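Local coordinates for phosphoribosylaminoimidazole carboxylase, ATPase subunit (Thermus thermophilus, PDB 3AW8), which probably catalyses the ATP-dependent conversion of 5-aminoimidazole ribonucleotide and bicarbonate to N5-carboxyaminoimidazole ribonucleotide in purine biosynthesis, at residues S266-I271 / H324-A329; F279-R284 / G292-R297; A301-I306 / E351-L356; A313-V318 / G337-R342. One frame throughout, in Å; residues are numbered along the deposited sequence.

Contact 1: residues S266-I271 / H324-A329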
loop_
_atom_site.group_PDB
_atom_site.type_symbol
_atom_site.label_atom_id
_atom_site.label_comp_id
_atom_site.label_asym_id
_atom_site.label_seq_id
_atom_site.Cartn_x
_atom_site.Cartn_y
_atom_site.Cartn_z
ATOM N N SER A 266 -4.287 -14.942 8.005
ATOM C CA SER A 266 -5.709 -14.897 7.690
ATOM C C SER A 266 -6.225 -13.464 7.591
ATOM O O SER A 266 -7.424 -13.247 7.466
ATOM C CB SER A 266 -6.507 -15.644 8.757
ATOM O OG SER A 266 -6.546 -14.900 9.959
ATOM N N GLY A 267 -5.328 -12.486 7.646
ATOM C CA GLY A 267 -5.756 -11.100 7.567
ATOM C C GLY A 267 -5.114 -10.282 6.457
ATOM O O GLY A 267 -5.345 -9.074 6.362
ATOM N N HIS A 268 -4.315 -10.923 5.608
ATOM C CA HIS A 268 -3.658 -10.194 4.541
ATOM C C HIS A 268 -4.645 -9.534 3.609
ATOM O O HIS A 268 -4.289 -8.599 2.899
ATOM C CB HIS A 268 -2.734 -11.108 3.750
ATOM C CG HIS A 268 -1.616 -11.668 4.564
ATOM N ND1 HIS A 268 -1.215 -11.103 5.757
ATOM C CD2 HIS A 268 -0.806 -12.733 4.358
ATOM C CE1 HIS A 268 -0.206 -11.799 6.251
ATOM N NE2 HIS A 268 0.061 -12.792 5.422
ATOM N N TRP A 269 -5.887 -10.009 3.609
ATOM C CA TRP A 269 -6.910 -9.426 2.736
ATOM C C TRP A 269 -7.257 -7.987 3.146
ATOM O O TRP A 269 -7.854 -7.244 2.365
ATOM C CB TRP A 269 -8.188 -10.263 2.765
ATOM C CG TRP A 269 -8.815 -10.320 4.123
ATOM C CD1 TRP A 269 -8.511 -11.193 5.130
ATOM C CD2 TRP A 269 -9.796 -9.422 4.653
ATOM N NE1 TRP A 269 -9.239 -10.891 6.255
ATOM C CE2 TRP A 269 -10.037 -9.808 5.990
ATOM C CE3 TRP A 269 -10.490 -8.325 4.132
ATOM C CZ2 TRP A 269 -10.949 -9.137 6.815
ATOM C CZ3 TRP A 269 -11.399 -7.651 4.957
ATOM C CH2 TRP A 269 -11.618 -8.064 6.282
ATOM N N THR A 270 -6.882 -7.594 4.364
ATOM C CA THR A 270 -7.200 -6.255 4.837
ATOM C C THR A 270 -6.385 -5.152 4.173
ATOM O O THR A 270 -6.700 -3.964 4.330
ATOM C CB THR A 270 -7.054 -6.125 6.378
ATOM O OG1 THR A 270 -5.679 -6.250 6.752
ATOM C CG2 THR A 270 -7.878 -7.196 7.091
ATOM N N ILE A 271 -5.347 -5.528 3.427
ATOM C CA ILE A 271 -4.536 -4.521 2.749
ATOM C C ILE A 271 -5.388 -3.743 1.744
ATOM O O ILE A 271 -5.269 -2.533 1.638
ATOM C CB ILE A 271 -3.322 -5.151 2.039
ATOM C CG1 ILE A 271 -2.436 -5.864 3.064
ATOM C CG2 ILE A 271 -2.498 -4.067 1.356
ATOM C CD1 ILE A 271 -1.211 -6.509 2.462
ATOM N N HIS A 324 0.765 -10.190 -4.403
ATOM C CA HIS A 324 1.732 -9.828 -3.370
ATOM C C HIS A 324 2.817 -10.889 -3.369
ATOM O O HIS A 324 2.599 -12.000 -2.891
ATOM C CB HIS A 324 1.064 -9.764 -1.995
ATOM C CG HIS A 324 0.253 -8.525 -1.776
ATOM N ND1 HIS A 324 0.781 -7.377 -1.220
ATOM C CD2 HIS A 324 -1.035 -8.236 -2.082
ATOM C CE1 HIS A 324 -0.147 -6.436 -1.194
ATOM N NE2 HIS A 324 -1.257 -6.931 -1.713
ATOM N N TRP A 325 3.972 -10.558 -3.935
ATOM C CA TRP A 325 5.085 -11.488 -3.980
ATOM C C TRP A 325 6.025 -11.060 -2.857
ATOM O O TRP A 325 6.443 -9.907 -2.803
ATOM C CB TRP A 325 5.787 -11.415 -5.341
ATOM C CG TRP A 325 6.771 -12.519 -5.528
ATOM C CD1 TRP A 325 8.133 -12.410 -5.625
ATOM C CD2 TRP A 325 6.478 -13.921 -5.539
ATOM N NE1 TRP A 325 8.703 -13.661 -5.687
ATOM C CE2 TRP A 325 7.708 -14.605 -5.634
ATOM C CE3 TRP A 325 5.290 -14.667 -5.466
ATOM C CZ2 TRP A 325 7.788 -15.997 -5.657
ATOM C CZ3 TRP A 325 5.369 -16.054 -5.486
ATOM C CH2 TRP A 325 6.612 -16.703 -5.579
ATOM N N TYR A 326 6.367 -11.973 -1.958
ATOM C CA TYR A 326 7.214 -11.602 -0.830
ATOM C C TYR A 326 8.698 -11.406 -1.093
ATOM O O TYR A 326 9.408 -10.889 -0.231
ATOM C CB TYR A 326 7.027 -12.601 0.315
ATOM C CG TYR A 326 5.581 -12.788 0.711
ATOM C CD1 TYR A 326 4.658 -11.743 0.579
ATOM C CD2 TYR A 326 5.133 -14.001 1.231
ATOM C CE1 TYR A 326 3.335 -11.906 0.953
ATOM C CE2 TYR A 326 3.814 -14.171 1.608
ATOM C CZ TYR A 326 2.920 -13.119 1.468
ATOM O OH TYR A 326 1.613 -13.278 1.866
ATOM N N GLY A 327 9.169 -11.809 -2.271
ATOM C CA GLY A 327 10.580 -11.658 -2.581
ATOM C C GLY A 327 11.440 -12.783 -2.033
ATOM O O GLY A 327 12.661 -12.724 -2.098
ATOM N N LYS A 328 10.803 -13.812 -1.488
ATOM C CA LYS A 328 11.515 -14.961 -0.935
ATOM C C LYS A 328 11.778 -15.961 -2.055
ATOM O O LYS A 328 11.052 -15.990 -3.047
ATOM C CB LYS A 328 10.670 -15.613 0.168
ATOM C CG LYS A 328 10.297 -14.638 1.295
ATOM C CD LYS A 328 9.158 -15.131 2.199
ATOM C CE LYS A 328 9.551 -16.325 3.056
ATOM N NZ LYS A 328 8.420 -16.811 3.903
ATOM N N ALA A 329 12.827 -16.767 -1.910
ATOM C CA ALA A 329 13.159 -17.775 -2.914
ATOM C C ALA A 329 12.155 -18.901 -2.785
ATOM O O ALA A 329 11.864 -19.352 -1.678
ATOM C CB ALA A 329 14.555 -18.305 -2.685
#
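H268 and Y326 carry the closer half of this contact: the phenol OH of Y326 comes obliquely to the H268 ring, with Y326 OH 3.5 Å from H268 CD2. The second pair is I271 and H324, reaching out from opposite directions, where the terminal methyl I271 CD1 lies 3.8 Å from H324 CE1. I271 is fully extended at its end (chi2 -180°), which carries CD1 to the imidazole. These side chains bridge two backbones that stay well apart, the nearest CA atoms being those of H268 and H324 at 9.6 Å. The dense side is at H268, which is buried and also packed on L10 and M13 of helix 9-18; H338 lies against both H268 and H324 and fills in this side. The looser side is at I271, which is partly exposed. A type I turn from G267 to T270 shapes the segment that presents H268 and I271. Its G267 O accepts both T270 N and T270 OG1, and the bond from OG1 lies nearly along the C=O axis (167°). On the other segment, H324 packs on P20 of the second subunit. The polar tips are served from outside: Y326 OH bonds to H338 ND1, and H324 NE2 to E272 OE1, whose carboxylate would probably favour the protonated form of H324. Since no hydrogen bond crosses between the segments, strand 321-325 and the residues just after it meet the turn by packing, with their polar ends satisfied by third residues.

Contact 2: residues F279-R284 / G292-R297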
loop_
_atom_site.group_PDB
_atom_site.type_symbol
_atom_site.label_atom_id
_atom_site.label_comp_id
_atom_site.label_asym_id
_atom_site.label_seq_id
_atom_site.Cartn_x
_atom_site.Cartn_y
_atom_site.Cartn_z
ATOM N N PHE A 279 -1.831 -4.428 9.225
ATOM C CA PHE A 279 -0.472 -3.934 9.415
ATOM C C PHE A 279 -0.475 -2.475 9.849
ATOM O O PHE A 279 0.247 -2.100 10.765
ATOM C CB PHE A 279 0.354 -4.114 8.129
ATOM C CG PHE A 279 0.408 -5.532 7.653
ATOM C CD1 PHE A 279 1.081 -6.494 8.384
ATOM C CD2 PHE A 279 -0.271 -5.921 6.502
ATOM C CE1 PHE A 279 1.075 -7.828 7.982
ATOM C CE2 PHE A 279 -0.287 -7.254 6.090
ATOM C CZ PHE A 279 0.385 -8.206 6.829
ATOM N N GLU A 280 -1.274 -1.640 9.196
ATOM C CA GLU A 280 -1.308 -0.248 9.598
ATOM C C GLU A 280 -1.878 -0.120 11.017
ATOM O O GLU A 280 -1.362 0.643 11.836
ATOM C CB GLU A 280 -2.138 0.595 8.626
ATOM C CG GLU A 280 -2.190 2.065 9.058
ATOM C CD GLU A 280 -2.984 2.967 8.130
ATOM O OE1 GLU A 280 -3.416 4.040 8.605
ATOM O OE2 GLU A 280 -3.165 2.627 6.940
ATOM N N ASN A 281 -2.933 -0.873 11.314
ATOM C CA ASN A 281 -3.540 -0.811 12.639
ATOM C C ASN A 281 -2.602 -1.272 13.747
ATOM O O ASN A 281 -2.590 -0.693 14.842
ATOM C CB ASN A 281 -4.836 -1.626 12.673
ATOM C CG ASN A 281 -6.070 -0.745 12.739
ATOM O OD1 ASN A 281 -7.183 -1.191 12.458
ATOM N ND2 ASN A 281 -5.879 0.511 13.122
ATOM N N HIS A 282 -1.819 -2.310 13.469
ATOM C CA HIS A 282 -0.884 -2.806 14.459
ATOM C C HIS A 282 0.061 -1.669 14.787
ATOM O O HIS A 282 0.360 -1.407 15.950
ATOM C CB HIS A 282 -0.081 -3.984 13.918
ATOM C CG HIS A 282 0.910 -4.535 14.898
ATOM N ND1 HIS A 282 0.552 -5.387 15.919
ATOM C CD2 HIS A 282 2.244 -4.336 15.025
ATOM C CE1 HIS A 282 1.621 -5.692 16.632
ATOM N NE2 HIS A 282 2.661 -5.067 16.111
ATOM N N LEU A 283 0.518 -0.993 13.738
ATOM C CA LEU A 283 1.436 0.125 13.872
ATOM C C LEU A 283 0.782 1.266 14.648
ATOM O O LEU A 283 1.395 1.845 15.548
ATOM C CB LEU A 283 1.875 0.605 12.479
ATOM C CG LEU A 283 3.299 0.331 11.966
ATOM C CD1 LEU A 283 3.888 -0.915 12.587
ATOM C CD2 LEU A 283 3.248 0.212 10.444
ATOM N N ARG A 284 -0.459 1.586 14.302
ATOM C CA ARG A 284 -1.163 2.663 14.983
ATOM C C ARG A 284 -1.324 2.321 16.462
ATOM O O ARG A 284 -1.113 3.173 17.333
ATOM C CB ARG A 284 -2.523 2.917 14.309
ATOM C CG ARG A 284 -2.359 3.587 12.948
ATOM C CD ARG A 284 -3.568 3.461 12.026
ATOM N NE ARG A 284 -4.607 4.443 12.314
ATOM C CZ ARG A 284 -5.496 4.885 11.428
ATOM N NH1 ARG A 284 -5.486 4.445 10.176
ATOM N NH2 ARG A 284 -6.409 5.765 11.802
ATOM N N GLY A 292 -7.556 2.813 13.109
ATOM C CA GLY A 292 -8.308 3.095 11.905
ATOM C C GLY A 292 -9.496 2.167 11.778
ATOM O O GLY A 292 -9.545 1.097 12.394
ATOM N N SER A 293 -10.464 2.588 10.974
ATOM C CA SER A 293 -11.668 1.812 10.741
ATOM C C SER A 293 -11.343 0.423 10.199
ATOM O O SER A 293 -10.437 0.256 9.377
ATOM C CB SER A 293 -12.576 2.553 9.756
ATOM O OG SER A 293 -13.713 1.771 9.432
ATOM N N THR A 294 -12.093 -0.570 10.665
ATOM C CA THR A 294 -11.900 -1.942 10.226
ATOM C C THR A 294 -13.002 -2.373 9.260
ATOM O O THR A 294 -13.082 -3.541 8.876
ATOM C CB THR A 294 -11.896 -2.901 11.419
ATOM O OG1 THR A 294 -13.031 -2.621 12.244
ATOM C CG2 THR A 294 -10.624 -2.736 12.234
ATOM N N ALA A 295 -13.845 -1.429 8.863
ATOM C CA ALA A 295 -14.937 -1.742 7.949
ATOM C C ALA A 295 -14.422 -2.387 6.658
ATOM O O ALA A 295 -13.433 -1.941 6.080
ATOM C CB ALA A 295 -15.721 -0.477 7.634
ATOM N N PRO A 296 -15.084 -3.458 6.197
ATOM C CA PRO A 296 -14.667 -4.143 4.969
ATOM C C PRO A 296 -15.083 -3.429 3.692
ATOM O O PRO A 296 -16.097 -2.735 3.656
ATOM C CB PRO A 296 -15.336 -5.508 5.093
ATOM C CG PRO A 296 -16.594 -5.185 5.809
ATOM C CD PRO A 296 -16.140 -4.220 6.884
ATOM N N ARG A 297 -14.275 -3.590 2.649
ATOM C CA ARG A 297 -14.558 -3.003 1.348
ATOM C C ARG A 297 -15.023 -4.167 0.493
ATOM O O ARG A 297 -14.206 -4.900 -0.072
ATOM C CB ARG A 297 -13.300 -2.392 0.726
ATOM C CG ARG A 297 -12.798 -1.114 1.388
ATOM C CD ARG A 297 -11.479 -0.694 0.757
ATOM N NE ARG A 297 -10.862 0.457 1.411
ATOM C CZ ARG A 297 -9.587 0.802 1.251
ATOM N NH1 ARG A 297 -9.099 1.864 1.876
ATOM N NH2 ARG A 297 -8.789 0.071 0.477
#
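R284 lays its guanidinium against G292, whose CA sits over one face of the group, 3.2 Å above the plane and offset toward the rim. The distance from R284 CZ to G292 CA is 3.4 Å. G292 has no side chain, and a CB there would point into the guanidinium, which is how the backbone can come so near. Beside it, the amide of N281 comes up to the same residue, with N281 CG 3.9 Å from G292 N. The T294 methyl CG2 borders that amide, the two side chains crossing at about a right angle. In the next shell, a bend in the R284 chain (chi3 82°) turns its end back to E280, one helical turn earlier, for a salt bridge of 2.6 Å between R284 NH1 and E280 OE1; as a hydrogen bond it is weak. R284 NE bonds to P290 O, which with the salt bridge helps to hold the guanidinium over G292. With a leucine here, E280 would probably lose its charged mate and P290 O its donor, leaving a gap over G292. Farther out, T294 OG1 bonds to F195 O on strand 193-204, and R284 packs on L316 of the second subunit. S293 OG accepts from A295 N (3.3 Å), an ST turn. The whole is a helix-loop-strand connection: after helix 278-287 the loop turns back past R284 and N281 at G292, then leaves for strand 299-306 of the large antiparallel sheet.

Contact 3: residues A301-I306 / E351-L356; sequences AMVNLI and EGLARL
L353 spreads its two methyls over neighbouring places on strand 299-306, one for A301 and one for V303. With CD1 anti to CA (chi2 175°), the leucine reaches forward to the strand although its CB leaves the helix alongside the interface. L353 CD1 comes to 3.9 Å from A301 CB, and L353 CG is hardly farther from the same methyl, at 4.0 Å. The other branch turns to the valine: L353 CD2 lies 4.2 Å from V303 CG1. A301 and V303 stand two residues apart, both with CB pointing toward the helix, and the fork of the leucine straddles the interval between them. The contact is purely apolar, all three side chains are buried, and it is small, at 134 Å² for both sides together. The short A301 side chain lets the helix come closest at this end, where the CA atoms of A301 and L353 are 7.3 Å apart. Toward V303 the gap widens to 8.6 Å between its CA and that of L356; L356 also points toward the strand but stops short of touching it. W365, from the C-terminal tail, packs on L353. Within the sheet, strand 299-306 is bonded to strand 335-343 on one edge, A301 to L341 and V303 to I339, and to strand 207-213 on the other, M302 to S211. Helix 346-357 covers the face of this antiparallel sheet that carries A301 and V303, while M302 packs on N265 and L208.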
loop_
_atom_site.group_PDB
_atom_site.type_symbol
_atom_site.label_atom_id
_atom_site.label_comp_id
_atom_site.label_asym_id
_atom_site.label_seq_id
_atom_site.Cartn_x
_atom_site.Cartn_y
_atom_site.Cartn_z
ATOM N N ALA A 301 -11.128 -12.592 -0.980
ATOM C CA ALA A 301 -10.726 -13.981 -0.974
ATOM C C ALA A 301 -9.206 -13.889 -0.962
ATOM O O ALA A 301 -8.598 -13.280 -1.850
ATOM C CB ALA A 301 -11.210 -14.689 -2.231
ATOM N N MET A 302 -8.603 -14.481 0.059
ATOM C CA MET A 302 -7.159 -14.458 0.223
ATOM C C MET A 302 -6.619 -15.835 -0.146
ATOM O O MET A 302 -6.926 -16.817 0.531
ATOM C CB MET A 302 -6.849 -14.125 1.695
ATOM C CG MET A 302 -5.433 -13.653 2.025
ATOM S SD MET A 302 -4.158 -14.916 1.916
ATOM C CE MET A 302 -4.797 -16.152 3.086
ATOM N N VAL A 303 -5.844 -15.938 -1.220
ATOM C CA VAL A 303 -5.299 -17.248 -1.560
ATOM C C VAL A 303 -3.777 -17.235 -1.420
ATOM O O VAL A 303 -3.085 -16.447 -2.061
ATOM C CB VAL A 303 -5.731 -17.747 -3.009
ATOM C CG1 VAL A 303 -7.129 -17.270 -3.337
ATOM C CG2 VAL A 303 -4.754 -17.291 -4.073
ATOM N N ASN A 304 -3.260 -18.094 -0.549
ATOM C CA ASN A 304 -1.824 -18.179 -0.338
ATOM C C ASN A 304 -1.105 -18.784 -1.525
ATOM O O ASN A 304 -1.661 -19.608 -2.251
ATOM C CB ASN A 304 -1.495 -19.028 0.892
ATOM C CG ASN A 304 -1.505 -18.228 2.178
ATOM O OD1 ASN A 304 -1.432 -16.999 2.161
ATOM N ND2 ASN A 304 -1.579 -18.926 3.304
ATOM N N LEU A 305 0.139 -18.356 -1.709
ATOM C CA LEU A 305 1.010 -18.855 -2.765
ATOM C C LEU A 305 2.052 -19.699 -2.030
ATOM O O LEU A 305 2.977 -19.166 -1.415
ATOM C CB LEU A 305 1.674 -17.686 -3.501
ATOM C CG LEU A 305 1.094 -17.189 -4.836
ATOM C CD1 LEU A 305 -0.312 -17.718 -5.086
ATOM C CD2 LEU A 305 1.111 -15.677 -4.842
ATOM N N ILE A 306 1.878 -21.016 -2.073
ATOM C CA ILE A 306 2.776 -21.942 -1.392
ATOM C C ILE A 306 3.716 -22.665 -2.352
ATOM O O ILE A 306 3.280 -23.246 -3.337
ATOM C CB ILE A 306 1.972 -23.012 -0.605
ATOM C CG1 ILE A 306 0.926 -22.338 0.288
ATOM C CG2 ILE A 306 2.912 -23.871 0.234
ATOM C CD1 ILE A 306 1.518 -21.431 1.346
ATOM N N GLU A 351 -16.511 -15.781 -9.134
ATOM C CA GLU A 351 -16.131 -15.968 -10.529
ATOM C C GLU A 351 -14.637 -15.744 -10.725
ATOM O O GLU A 351 -13.988 -16.433 -11.518
ATOM C CB GLU A 351 -16.937 -15.009 -11.406
ATOM C CG GLU A 351 -17.166 -15.492 -12.838
ATOM C CD GLU A 351 -18.490 -14.984 -13.418
ATOM O OE1 GLU A 351 -18.687 -13.748 -13.484
ATOM O OE2 GLU A 351 -19.337 -15.824 -13.803
ATOM N N GLY A 352 -14.091 -14.772 -9.997
ATOM C CA GLY A 352 -12.668 -14.494 -10.092
ATOM C C GLY A 352 -11.882 -15.601 -9.410
ATOM O O GLY A 352 -10.834 -16.036 -9.898
ATOM N N LEU A 353 -12.400 -16.057 -8.274
ATOM C CA LEU A 353 -11.768 -17.129 -7.518
ATOM C C LEU A 353 -11.615 -18.357 -8.421
ATOM O O LEU A 353 -10.645 -19.118 -8.304
ATOM C CB LEU A 353 -12.621 -17.474 -6.298
ATOM C CG LEU A 353 -11.928 -17.493 -4.932
ATOM C CD1 LEU A 353 -12.966 -17.746 -3.848
ATOM C CD2 LEU A 353 -10.845 -18.563 -4.902
ATOM N N ALA A 354 -12.577 -18.537 -9.326
ATOM C CA ALA A 354 -12.557 -19.651 -10.270
ATOM C C ALA A 354 -11.356 -19.499 -11.205
ATOM O O ALA A 354 -10.658 -20.469 -11.511
ATOM C CB ALA A 354 -13.846 -19.667 -11.072
ATOM N N ARG A 355 -11.128 -18.268 -11.649
ATOM C CA ARG A 355 -10.021 -17.945 -12.544
ATOM C C ARG A 355 -8.667 -18.183 -11.891
ATOM O O ARG A 355 -7.749 -18.720 -12.515
ATOM C CB ARG A 355 -10.111 -16.484 -12.966
ATOM C CG ARG A 355 -11.201 -16.201 -13.959
ATOM C CD ARG A 355 -10.712 -16.475 -15.361
ATOM N NE ARG A 355 -9.770 -15.461 -15.845
ATOM C CZ ARG A 355 -10.016 -14.149 -15.872
ATOM N NH1 ARG A 355 -11.175 -13.676 -15.429
ATOM N NH2 ARG A 355 -9.116 -13.309 -16.377
ATOM N N LEU A 356 -8.546 -17.773 -10.632
ATOM C CA LEU A 356 -7.300 -17.934 -9.899
ATOM C C LEU A 356 -7.020 -19.380 -9.468
ATOM O O LEU A 356 -5.865 -19.807 -9.454
ATOM C CB LEU A 356 -7.292 -17.004 -8.676
ATOM C CG LEU A 356 -7.308 -15.500 -8.981
ATOM C CD1 LEU A 356 -7.519 -14.716 -7.706
ATOM C CD2 LEU A 356 -6.020 -15.091 -9.665
#

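Contact 4: residues A313-V318 / G337-R342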
loop_
_atom_site.group_PDB
_atom_site.type_symbol
_atom_site.label_atom_id
_atom_site.label_comp_id
_atom_site.label_asym_id
_atom_site.label_seq_id
_atom_site.Cartn_x
_atom_site.Cartn_y
_atom_site.Cartn_z
ATOM N N ALA A 313 1.571 -12.369 -15.227
ATOM C CA ALA A 313 0.693 -11.820 -16.250
ATOM C C ALA A 313 -0.678 -12.476 -16.148
ATOM O O ALA A 313 -1.703 -11.822 -16.308
ATOM C CB ALA A 313 1.284 -12.050 -17.630
ATOM N N GLU A 314 -0.694 -13.765 -15.844
ATOM C CA GLU A 314 -1.950 -14.489 -15.744
ATOM C C GLU A 314 -2.815 -14.123 -14.541
ATOM O O GLU A 314 -4.044 -14.133 -14.639
ATOM C CB GLU A 314 -1.693 -15.995 -15.756
ATOM C CG GLU A 314 -2.733 -16.749 -16.560
ATOM C CD GLU A 314 -2.741 -16.335 -18.026
ATOM O OE1 GLU A 314 -3.756 -16.582 -18.714
ATOM O OE2 GLU A 314 -1.728 -15.769 -18.495
ATOM N N VAL A 315 -2.197 -13.807 -13.407
ATOM C CA VAL A 315 -2.987 -13.432 -12.239
ATOM C C VAL A 315 -3.407 -11.967 -12.373
ATOM O O VAL A 315 -4.483 -11.577 -11.928
ATOM C CB VAL A 315 -2.208 -13.688 -10.887
ATOM C CG1 VAL A 315 -0.826 -14.250 -11.173
ATOM C CG2 VAL A 315 -2.115 -12.411 -10.049
ATOM N N LEU A 316 -2.571 -11.160 -13.013
ATOM C CA LEU A 316 -2.892 -9.755 -13.197
ATOM C C LEU A 316 -4.003 -9.532 -14.231
ATOM O O LEU A 316 -4.572 -8.447 -14.302
ATOM C CB LEU A 316 -1.633 -8.982 -13.594
ATOM C CG LEU A 316 -0.663 -8.493 -12.503
ATOM C CD1 LEU A 316 -0.989 -9.092 -11.151
ATOM C CD2 LEU A 316 0.761 -8.834 -12.924
ATOM N N LYS A 317 -4.308 -10.549 -15.036
ATOM C CA LYS A 317 -5.373 -10.430 -16.034
ATOM C C LYS A 317 -6.727 -10.457 -15.345
ATOM O O LYS A 317 -7.724 -10.033 -15.919
ATOM C CB LYS A 317 -5.313 -11.570 -17.057
ATOM C CG LYS A 317 -4.166 -11.469 -18.048
ATOM C CD LYS A 317 -4.189 -12.617 -19.053
ATOM C CE LYS A 317 -2.862 -12.728 -19.817
ATOM N NZ LYS A 317 -2.493 -11.479 -20.555
ATOM N N VAL A 318 -6.757 -10.976 -14.120
ATOM C CA VAL A 318 -7.990 -11.049 -13.340
ATOM C C VAL A 318 -8.157 -9.714 -12.623
ATOM O O VAL A 318 -7.252 -9.273 -11.915
ATOM C CB VAL A 318 -7.921 -12.159 -12.275
ATOM C CG1 VAL A 318 -9.257 -12.289 -11.581
ATOM C CG2 VAL A 318 -7.506 -13.470 -12.906
ATOM N N GLY A 337 4.092 -15.773 -1.196
ATOM C CA GLY A 337 3.265 -14.649 -1.585
ATOM C C GLY A 337 1.809 -14.949 -1.325
ATOM O O GLY A 337 1.475 -15.930 -0.668
ATOM N N HIS A 338 0.936 -14.080 -1.808
ATOM C CA HIS A 338 -0.486 -14.302 -1.685
ATOM C C HIS A 338 -1.209 -13.413 -2.706
ATOM O O HIS A 338 -0.607 -12.517 -3.304
ATOM C CB HIS A 338 -0.972 -14.031 -0.251
ATOM C CG HIS A 338 -1.117 -12.581 0.089
ATOM N ND1 HIS A 338 -0.101 -11.841 0.660
ATOM C CD2 HIS A 338 -2.167 -11.737 -0.046
ATOM C CE1 HIS A 338 -0.523 -10.607 0.866
ATOM N NE2 HIS A 338 -1.772 -10.518 0.446
ATOM N N ILE A 339 -2.491 -13.684 -2.914
ATOM C CA ILE A 339 -3.298 -12.922 -3.852
ATOM C C ILE A 339 -4.617 -12.561 -3.201
ATOM O O ILE A 339 -5.339 -13.435 -2.740
ATOM C CB ILE A 339 -3.636 -13.746 -5.114
ATOM C CG1 ILE A 339 -2.357 -14.170 -5.834
ATOM C CG2 ILE A 339 -4.535 -12.930 -6.036
ATOM C CD1 ILE A 339 -2.612 -15.143 -6.956
ATOM N N THR A 340 -4.937 -11.277 -3.154
ATOM C CA THR A 340 -6.209 -10.881 -2.587
ATOM C C THR A 340 -7.138 -10.413 -3.686
ATOM O O THR A 340 -6.822 -9.496 -4.438
ATOM C CB THR A 340 -6.067 -9.774 -1.548
ATOM O OG1 THR A 340 -5.458 -10.315 -0.368
ATOM C CG2 THR A 340 -7.445 -9.204 -1.194
ATOM N N LEU A 341 -8.282 -11.083 -3.775
ATOM C CA LEU A 341 -9.309 -10.777 -4.757
ATOM C C LEU A 341 -10.396 -10.019 -4.027
ATOM O O LEU A 341 -11.025 -10.545 -3.110
ATOM C CB LEU A 341 -9.872 -12.074 -5.338
ATOM C CG LEU A 341 -10.979 -12.002 -6.394
ATOM C CD1 LEU A 341 -10.515 -11.215 -7.611
ATOM C CD2 LEU A 341 -11.361 -13.418 -6.794
ATOM N N ARG A 342 -10.604 -8.771 -4.418
ATOM C CA ARG A 342 -11.622 -7.953 -3.782
ATOM C C ARG A 342 -12.672 -7.514 -4.795
ATOM O O ARG A 342 -12.414 -6.657 -5.639
ATOM C CB ARG A 342 -10.978 -6.722 -3.145
ATOM C CG ARG A 342 -11.868 -5.998 -2.161
ATOM C CD ARG A 342 -11.438 -4.559 -2.030
ATOM N NE ARG A 342 -11.664 -3.845 -3.279
ATOM C CZ ARG A 342 -12.868 -3.607 -3.794
ATOM N NH1 ARG A 342 -13.957 -4.026 -3.162
ATOM N NH2 ARG A 342 -12.989 -2.954 -4.943
#
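No flat side chain takes part where V315 and V318 meet I339 and L341; the imidazole of segment 337-342 belongs to H338, next to I339 and on the other side of the strand. The H324 ring stacks with that ring, the H268 ring meets it with planes at about 35°, and T340 OG1 lies in plane at its edge. The contact itself is aliphatic. V315 CG2 touches I339 CD1 at 4.2 Å, the two side chains crossing at a slant. I339 places CG1 anti to its carbonyl carbon and continues extended (chi2 172°), which sends CD1 out to the helix. The second pair is V318 CG1 and L341 CD1, 4.3 Å apart. Both pairs are buried, yet the backbones keep their distance, with V315 and I339 8.4 Å apart at CA. A313 and K317 pack on P290 of the second subunit. V318 also rests on L356, and I339 reaches V303, so the two pairs join a wider apolar layer. Helix 312-316 lies over the same face of strand 335-343 as helix 346-357, with L323 of the edge strand 321-325 touching V315, L316 and I339.

Overall arrangement
Contacts 3 and 4 are the closest pair, with centres 7 Å apart, because their strands, 299-306 and 335-343, are neighbours in the large antiparallel sheet. Contact 1 lies 11 Å from contact 4 and 13 Å from contact 3, toward the sheet face away from helix 346-357. Contact 2 is the most remote, 23 Å from contact 3, but it reaches contact 1 through F279, whose CZ is 3.5 Å from H268 ND1, and contact 4 through R297 O and R342 NH1 (3.2 Å). Contact 1 has its H268 side chain about 12 Å from that of H203 in the AMP pocket, whereas contacts 2, 3 and 4 lie away from the nucleotide site. Contacts 1, 2 and 4 also touch the second subunit.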